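Peptidoglycan D,D-transpeptidase FtsI (Yersinia pestis, PDB 6SYN) is a class B penicillin-binding protein that probably cross-links peptidoglycan by D,D-transpeptidation and binds a penicillin, held here in ring-opened form. Local coordinates at residues 208-213 against 376-381; 469-474 against 501-506. All coordinates share one frame; numbering follows the deposited sequence.

Contact 1 (208-213 against 376-381)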
loop_
_atom_site.group_PDB
_atom_site.type_symbol
_atom_site.label_atom_id
_atom_site.label_comp_id
_atom_site.label_asym_id
_atom_site.label_seq_id
_atom_site.Cartn_x
_atom_site.Cartn_y
_atom_site.Cartn_z
ATOM N N VAL A 208 3.348 0.196 -2.779
ATOM C CA VAL A 208 3.871 -1.175 -2.515
ATOM C C VAL A 208 5.119 -1.382 -3.376
ATOM O O VAL A 208 5.054 -1.109 -4.592
ATOM C CB VAL A 208 2.803 -2.257 -2.763
ATOM C CG1 VAL A 208 3.339 -3.652 -2.471
ATOM C CG2 VAL A 208 1.547 -1.997 -1.951
ATOM N N LEU A 209 6.203 -1.834 -2.739
ATOM C CA LEU A 209 7.506 -2.172 -3.368
ATOM C C LEU A 209 7.797 -3.657 -3.126
ATOM O O LEU A 209 7.884 -4.060 -1.949
ATOM C CB LEU A 209 8.598 -1.305 -2.740
ATOM C CG LEU A 209 9.989 -1.465 -3.348
ATOM C CD1 LEU A 209 10.075 -0.753 -4.687
ATOM C CD2 LEU A 209 11.051 -0.948 -2.390
ATOM N N VAL A 210 7.974 -4.426 -4.201
ATOM C CA VAL A 210 8.165 -5.904 -4.150
ATOM C C VAL A 210 9.475 -6.262 -4.857
ATOM O O VAL A 210 9.741 -5.711 -5.940
ATOM C CB VAL A 210 6.970 -6.643 -4.777
ATOM C CG1 VAL A 210 7.154 -8.156 -4.732
ATOM C CG2 VAL A 210 5.662 -6.234 -4.118
ATOM N N ASP A 211 10.251 -7.152 -4.236
ATOM C CA ASP A 211 11.430 -7.809 -4.844
ATOM C C ASP A 211 10.930 -8.702 -5.981
ATOM O O ASP A 211 10.066 -9.565 -5.730
ATOM C CB ASP A 211 12.206 -8.612 -3.800
ATOM C CG ASP A 211 13.653 -8.857 -4.180
ATOM O OD1 ASP A 211 13.888 -9.420 -5.268
ATOM O OD2 ASP A 211 14.533 -8.465 -3.392
ATOM N N VAL A 212 11.466 -8.499 -7.181
ATOM C CA VAL A 212 11.053 -9.194 -8.437
ATOM C C VAL A 212 11.405 -10.692 -8.354
ATOM O O VAL A 212 10.653 -11.511 -8.924
ATOM C CB VAL A 212 11.716 -8.482 -9.633
ATOM C CG1 VAL A 212 11.603 -9.276 -10.922
ATOM C CG2 VAL A 212 11.158 -7.075 -9.812
ATOM N N ASN A 213 12.478 -11.048 -7.640
ATOM C CA ASN A 213 13.095 -12.402 -7.678
ATOM C C ASN A 213 12.666 -13.261 -6.481
ATOM O O ASN A 213 12.700 -14.496 -6.625
ATOM C CB ASN A 213 14.622 -12.319 -7.725
ATOM C CG ASN A 213 15.136 -11.666 -8.990
ATOM O OD1 ASN A 213 16.012 -10.805 -8.933
ATOM N ND2 ASN A 213 14.597 -12.062 -10.133
ATOM N N VAL A 376 1.401 -8.344 -9.830
ATOM C CA VAL A 376 1.305 -8.322 -11.321
ATOM C C VAL A 376 2.631 -7.775 -11.874
ATOM O O VAL A 376 3.251 -8.441 -12.719
ATOM C CB VAL A 376 0.088 -7.517 -11.821
ATOM C CG1 VAL A 376 0.160 -7.246 -13.317
ATOM C CG2 VAL A 376 -1.226 -8.204 -11.479
ATOM N N TYR A 377 3.079 -6.625 -11.374
ATOM C CA TYR A 377 4.269 -5.902 -11.890
ATOM C C TYR A 377 5.553 -6.638 -11.472
ATOM O O TYR A 377 6.528 -6.584 -12.253
ATOM C CB TYR A 377 4.152 -4.416 -11.530
ATOM C CG TYR A 377 3.273 -3.691 -12.513
ATOM C CD1 TYR A 377 1.891 -3.779 -12.440
ATOM C CD2 TYR A 377 3.820 -3.020 -13.594
ATOM C CE1 TYR A 377 1.075 -3.159 -13.370
ATOM C CE2 TYR A 377 3.020 -2.401 -14.540
ATOM C CZ TYR A 377 1.642 -2.468 -14.426
ATOM O OH TYR A 377 0.856 -1.862 -15.363
ATOM N N ALA A 378 5.542 -7.338 -10.328
ATOM C CA ALA A 378 6.634 -8.232 -9.864
ATOM C C ALA A 378 6.762 -9.440 -10.805
ATOM O O ALA A 378 7.900 -9.937 -10.989
ATOM C CB ALA A 378 6.380 -8.674 -8.446
ATOM N N THR A 379 5.638 -9.886 -11.378
ATOM C CA THR A 379 5.545 -11.011 -12.347
ATOM C C THR A 379 5.985 -10.529 -13.740
ATOM O O THR A 379 6.710 -11.295 -14.422
ATOM C CB THR A 379 4.137 -11.614 -12.314
ATOM O OG1 THR A 379 3.850 -11.876 -10.940
ATOM C CG2 THR A 379 4.005 -12.885 -13.124
ATOM N N ILE A 380 5.571 -9.322 -14.151
ATOM C CA ILE A 380 6.081 -8.646 -15.385
ATOM C C ILE A 380 7.605 -8.535 -15.256
ATOM O O ILE A 380 8.319 -8.895 -16.225
ATOM C CB ILE A 380 5.418 -7.266 -15.604
ATOM C CG1 ILE A 380 3.948 -7.405 -16.011
ATOM C CG2 ILE A 380 6.205 -6.433 -16.614
ATOM C CD1 ILE A 380 3.223 -6.093 -16.214
ATOM N N GLY A 381 8.061 -8.064 -14.089
ATOM C CA GLY A 381 9.471 -7.783 -13.760
ATOM C C GLY A 381 10.342 -9.023 -13.813
ATOM O O GLY A 381 11.497 -8.895 -14.244
#
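Val210 and Ala378 meet as small aliphatic groups, with no flat group between them; the only ring of these segments, Tyr377, belongs to the helix, takes Ile380 CD1 over one face, 4.0 Å above its plane and offset toward the rim, and leads away from 208-213. Its OH hydrogen-bonds to the backbone O of Thr253, next to the ligand-contacting Ser252. This is helix 370-381 lying on one face of the five-stranded antiparallel sheet of the transpeptidase domain, the penicillin-recognising fold shared with beta-lactamases. The helix thus backs the sheet and also reaches the start of the active-site helix. Val210 is directed toward the helix, and its CG1, which lies anti to the backbone N (chi1 180°), meets Ala378 CB at 3.8 Å. Ala378 offers only its CB, which lets the helix come close: its CA is 4.7 Å from the CA of Val212. Val212 lies just past the strand end; its CG1 sits 3.8 Å from Ala378 O and lies near Gly381, where the modelled fit is too close to be trusted. No hydrogen bond crosses between the two segments, and all four touching residues are buried. Back along the strand, Val208 packs on Leu371 and Ala374 of the same helix, and Val210 also touches Ala374. The chain turns out of the strand through an Asx turn: Asp211 OD1, using its anti lone pair, accepts from Asn213 N at 3.2 Å with an N-H...O angle of 161°.

Contact 2 (469-474 against 501-506)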
loop_
_atom_site.group_PDB
_atom_site.type_symbol
_atom_site.label_atom_id
_atom_site.label_comp_id
_atom_site.label_asym_id
_atom_site.label_seq_id
_atom_site.Cartn_x
_atom_site.Cartn_y
_atom_site.Cartn_z
ATOM N N PRO A 469 15.150 -6.110 -14.256
ATOM C CA PRO A 469 14.328 -5.613 -13.155
ATOM C C PRO A 469 14.656 -6.305 -11.829
ATOM O O PRO A 469 14.837 -7.508 -11.820
ATOM C CB PRO A 469 12.891 -5.953 -13.570
ATOM C CG PRO A 469 12.948 -6.041 -15.079
ATOM C CD PRO A 469 14.332 -6.576 -15.386
ATOM N N ARG A 470 14.726 -5.513 -10.762
ATOM C CA ARG A 470 14.972 -5.985 -9.380
ATOM C C ARG A 470 13.756 -5.651 -8.513
ATOM O O ARG A 470 13.423 -6.465 -7.627
ATOM C CB ARG A 470 16.262 -5.350 -8.852
ATOM C CG ARG A 470 17.525 -5.997 -9.407
ATOM C CD ARG A 470 17.781 -7.365 -8.798
ATOM N NE ARG A 470 17.920 -7.262 -7.349
ATOM C CZ ARG A 470 19.051 -6.973 -6.707
ATOM N NH1 ARG A 470 20.171 -6.770 -7.380
ATOM N NH2 ARG A 470 19.059 -6.884 -5.387
ATOM N N PHE A 471 13.100 -4.519 -8.777
ATOM C CA PHE A 471 12.034 -3.958 -7.910
ATOM C C PHE A 471 10.797 -3.629 -8.741
ATOM O O PHE A 471 10.893 -2.858 -9.710
ATOM C CB PHE A 471 12.560 -2.722 -7.186
ATOM C CG PHE A 471 13.915 -2.948 -6.569
ATOM C CD1 PHE A 471 14.071 -3.849 -5.527
ATOM C CD2 PHE A 471 15.035 -2.294 -7.052
ATOM C CE1 PHE A 471 15.316 -4.070 -4.962
ATOM C CE2 PHE A 471 16.278 -2.514 -6.484
ATOM C CZ PHE A 471 16.418 -3.402 -5.444
ATOM N N ALA A 472 9.673 -4.227 -8.359
ATOM C CA ALA A 472 8.322 -3.802 -8.773
ATOM C C ALA A 472 7.845 -2.755 -7.764
ATOM O O ALA A 472 8.049 -2.969 -6.551
ATOM C CB ALA A 472 7.398 -4.989 -8.856
ATOM N N LEU A 473 7.292 -1.646 -8.257
ATOM C CA LEU A 473 6.680 -0.577 -7.425
ATOM C C LEU A 473 5.307 -0.223 -7.995
ATOM O O LEU A 473 5.204 -0.064 -9.225
ATOM C CB LEU A 473 7.603 0.643 -7.402
ATOM C CG LEU A 473 7.078 1.867 -6.653
ATOM C CD1 LEU A 473 6.722 1.525 -5.212
ATOM C CD2 LEU A 473 8.101 2.994 -6.691
ATOM N N VAL A 474 4.303 -0.137 -7.119
ATOM C CA VAL A 474 2.965 0.461 -7.397
ATOM C C VAL A 474 2.798 1.690 -6.493
ATOM O O VAL A 474 3.216 1.641 -5.316
ATOM C CB VAL A 474 1.821 -0.553 -7.186
ATOM C CG1 VAL A 474 0.448 0.109 -7.226
ATOM C CG2 VAL A 474 1.887 -1.703 -8.179
ATOM N N GLY A 501 15.711 6.545 -5.210
ATOM C CA GLY A 501 16.327 6.265 -3.899
ATOM C C GLY A 501 16.534 4.774 -3.689
ATOM O O GLY A 501 17.642 4.382 -3.276
ATOM N N VAL A 502 15.524 3.960 -3.998
ATOM C CA VAL A 502 15.615 2.474 -3.915
ATOM C C VAL A 502 16.876 2.016 -4.663
ATOM O O VAL A 502 17.762 1.432 -4.012
ATOM C CB VAL A 502 14.341 1.798 -4.459
ATOM C CG1 VAL A 502 14.555 0.313 -4.711
ATOM C CG2 VAL A 502 13.152 2.019 -3.534
ATOM N N LEU A 503 16.960 2.280 -5.972
ATOM C CA LEU A 503 18.074 1.817 -6.853
ATOM C C LEU A 503 19.426 2.221 -6.251
ATOM O O LEU A 503 20.368 1.412 -6.326
ATOM C CB LEU A 503 17.904 2.410 -8.255
ATOM C CG LEU A 503 16.803 1.772 -9.099
ATOM C CD1 LEU A 503 16.323 2.715 -10.187
ATOM C CD2 LEU A 503 17.279 0.456 -9.696
ATOM N N ARG A 504 19.501 3.424 -5.673
ATOM C CA ARG A 504 20.746 4.021 -5.119
ATOM C C ARG A 504 21.060 3.421 -3.743
ATOM O O ARG A 504 22.224 3.024 -3.534
ATOM C CB ARG A 504 20.630 5.550 -5.067
ATOM C CG ARG A 504 20.875 6.233 -6.406
ATOM C CD ARG A 504 22.208 5.846 -7.026
ATOM N NE ARG A 504 22.609 6.416 -8.314
ATOM C CZ ARG A 504 21.975 7.341 -9.044
ATOM N NH1 ARG A 504 22.512 7.722 -10.193
ATOM N NH2 ARG A 504 20.830 7.890 -8.670
ATOM N N THR A 505 20.075 3.359 -2.843
ATOM C CA THR A 505 20.196 2.695 -1.518
ATOM C C THR A 505 20.740 1.276 -1.712
ATOM O O THR A 505 21.698 0.906 -1.020
ATOM C CB THR A 505 18.849 2.615 -0.787
ATOM O OG1 THR A 505 18.297 3.926 -0.657
ATOM C CG2 THR A 505 18.970 1.975 0.580
ATOM N N MET A 506 20.144 0.533 -2.646
ATOM C CA MET A 506 20.425 -0.901 -2.916
ATOM C C MET A 506 21.631 -1.050 -3.855
ATOM O O MET A 506 21.889 -2.193 -4.292
ATOM C CB MET A 506 19.186 -1.559 -3.532
ATOM C CG MET A 506 17.985 -1.531 -2.599
ATOM S SD MET A 506 18.380 -2.240 -0.977
ATOM C CE MET A 506 18.559 -3.963 -1.424
#
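Phe471 projects from the start of strand 471-478 onto the last turn of helix 492-505, and its ring meets Val502, Leu503 and Met506. Its CG is anti to the carbonyl carbon and beside the backbone N (chi1 -47°), which sends the ring toward the helix. Val502 CG1 lies over one face in a CH-pi contact, 3.8 Å from the ring centroid and 21° off the normal; its nearest ring atom is CD2, at 3.5 Å. Against the opposite face rests Arg470 CB, 3.6 Å above the plane and over the centre, so the ring is sandwiched between its own chain neighbour and the helix. Leu503 approaches differently, with CD2 at the ring edge near the plane, 4.4 Å from Phe471 CD2. Met506 comes in obliquely at the far end of the ring, CG lying 3.7 Å from Phe471 CZ. Its chain bends at both chi2 and chi3, and the methylenes CB and CG make the contact while the sulfur lies farther from the ring. Met506 is the first residue to leave helical geometry, though its N still bonds to Val502 O. One residue earlier, Gly501 O accepts from both Thr505 N and Thr505 OG1, the hydroxyl at 2.7 Å and above the carbonyl plane. Arg470 and Phe471 together face Ala464 in a classic beta bulge at the strand entrance. Along strand 471-478, Leu473 extends the same apolar surface onto Phe495, Ile498 and Met499, and helix 183-199 packs beside the C-terminal helix, with Leu188 against Val502 and Leu185 against Met506; Ala472 and Val474 face helix 370-381 instead.

How the contacts relate
Following the chain, strand 204-211 enters contact 1 first, and a long loop of 162 residues, holding the ligand-contacting Ser252, Lys255, Ser304, Asn306 and Tyr364, closes when helix 370-381 comes back to it. Only afterwards does contact 2 open, at strand 471-478; its much shorter loop, which includes Tyr485 and Tyr486, closes at the end of helix 492-505. The two loops are therefore in series and neither nest nor cross. They join in space through the sheet, where strands 204-211 and 471-478 are antiparallel neighbours. Contact 1 fixes one helix to one face of this sheet, and contact 2 fixes the C-terminal helix to the other.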